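PDB 4D7K: 8-amino-8-demethylriboflavin N,N-dimethyltransferase from Streptomyces davawensis, which catalyses the S-adenosylmethionine-dependent double methylation of 8-amino-8-demethyl-D-riboflavin to roseoflavin, the last two steps in the biosynthesis of this antibiotic. Local coordinates for residues A[317-320]-A[321-324]. Numbering follows the deposited sequence.
Sequences DDLL and ARAG
A backbone bond joins D317 to A321 in the last turn or so of helix 313-322. A321 N donates to D317 O at 2.8 Å, an i to i+4 helical bond. One residue on, the pattern slackens: R322 N lies 3.4 Å from D318 O and 3.2 Å from L319 O, and both bonds are weak. A323 N then reaches L320 O, three residues back, at 3.1 Å. G324, the first residue to leave helical geometry, has a positive phi of 78° and closes the helix in a Schellman motif. Its chain leads directly into strand 325-333, an outermost strand, within this chain, of the Rossmann-like methyltransferase sheet, and its carbonyl accepts a hydrogen bond from R270.

Among the side chains, R322 runs back along the helix towards D318 and L319. A bend at chi3 (-77°) turns its guanidinium so that L319 CD1 meets the group's edge, in plane, 3.3 Å from R322 NH2. With D318 the relation is electrostatic: OD1 stands 4.0 Å from R322 NE but well out of the guanidinium plane, so no N-H points at it; the planes of the two groups are 82° apart. NE, covered by this contact, has no hydrogen-bonding partner in the model, although the residue as a whole is exposed. L319, R322 and A323 face helix 259-270, whereas L320 packs on F325 and I327 of the following strand.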
loop_
_atom_site.group_PDB
_atom_site.type_symbol
_atom_site.label_atom_id
_atom_site.label_comp_id
_atom_site.label_asym_id
_atom_site.label_seq_id
_atom_site.Cartn_x
_atom_site.Cartn_y
_atom_site.Cartn_z
ATOM N N ASP A 317 -34.832 -1.992 -5.823
ATOM C CA ASP A 317 -36.185 -1.964 -6.371
ATOM C C ASP A 317 -37.095 -2.931 -5.624
ATOM O O ASP A 317 -38.183 -2.560 -5.191
ATOM C CB ASP A 317 -36.178 -2.310 -7.864
ATOM C CG ASP A 317 -36.168 -1.080 -8.755
ATOM O OD1 ASP A 317 -36.854 -0.092 -8.415
ATOM O OD2 ASP A 317 -35.478 -1.105 -9.798
ATOM N N ASP A 318 -36.630 -4.169 -5.472
ATOM C CA ASP A 318 -37.411 -5.235 -4.848
ATOM C C ASP A 318 -37.670 -4.949 -3.372
ATOM O O ASP A 318 -38.763 -5.196 -2.863
ATOM C CB ASP A 318 -36.694 -6.580 -5.010
ATOM C CG ASP A 318 -37.616 -7.769 -4.800
ATOM O OD1 ASP A 318 -38.299 -7.828 -3.755
ATOM O OD2 ASP A 318 -37.666 -8.645 -5.690
ATOM N N LEU A 319 -36.657 -4.427 -2.690
ATOM C CA LEU A 319 -36.787 -4.084 -1.282
ATOM C C LEU A 319 -37.784 -2.942 -1.101
ATOM O O LEU A 319 -38.730 -3.049 -0.319
ATOM C CB LEU A 319 -35.424 -3.705 -0.697
ATOM C CG LEU A 319 -35.080 -4.278 0.679
ATOM C CD1 LEU A 319 -34.995 -5.792 0.607
ATOM C CD2 LEU A 319 -33.778 -3.692 1.206
ATOM N N LEU A 320 -37.572 -1.858 -1.840
ATOM C CA LEU A 320 -38.423 -0.675 -1.750
ATOM C C LEU A 320 -39.849 -0.949 -2.218
ATOM O O LEU A 320 -40.792 -0.302 -1.760
ATOM C CB LEU A 320 -37.820 0.472 -2.566
ATOM C CG LEU A 320 -36.513 1.043 -2.013
ATOM C CD1 LEU A 320 -35.742 1.778 -3.101
ATOM C CD2 LEU A 320 -36.781 1.959 -0.831
ATOM N N ALA A 321 -40.000 -1.906 -3.131
ATOM C CA ALA A 321 -41.316 -2.275 -3.644
ATOM C C ALA A 321 -42.196 -2.827 -2.529
ATOM O O ALA A 321 -43.379 -2.504 -2.439
ATOM C CB ALA A 321 -41.187 -3.295 -4.776
ATOM N N ARG A 322 -41.605 -3.658 -1.678
ATOM C CA ARG A 322 -42.330 -4.260 -0.563
ATOM C C ARG A 322 -42.702 -3.228 0.503
ATOM O O ARG A 322 -43.565 -3.480 1.346
ATOM C CB ARG A 322 -41.502 -5.386 0.062
ATOM C CG ARG A 322 -41.283 -6.582 -0.858
ATOM C CD ARG A 322 -40.686 -7.763 -0.102
ATOM N NE ARG A 322 -39.255 -7.606 0.147
ATOM C CZ ARG A 322 -38.559 -8.356 0.997
ATOM N NH1 ARG A 322 -39.161 -9.309 1.694
ATOM N NH2 ARG A 322 -37.260 -8.145 1.159
ATOM N N ALA A 323 -42.052 -2.070 0.461
ATOM C CA ALA A 323 -42.315 -1.011 1.429
ATOM C C ALA A 323 -43.123 0.136 0.821
ATOM O O ALA A 323 -43.422 1.120 1.498
ATOM C CB ALA A 323 -41.010 -0.489 2.002
ATOM N N GLY A 324 -43.472 0.008 -0.454
ATOM C CA GLY A 324 -44.271 1.018 -1.125
ATOM C C GLY A 324 -43.482 2.243 -1.550
ATOM O O GLY A 324 -43.972 3.369 -1.457
#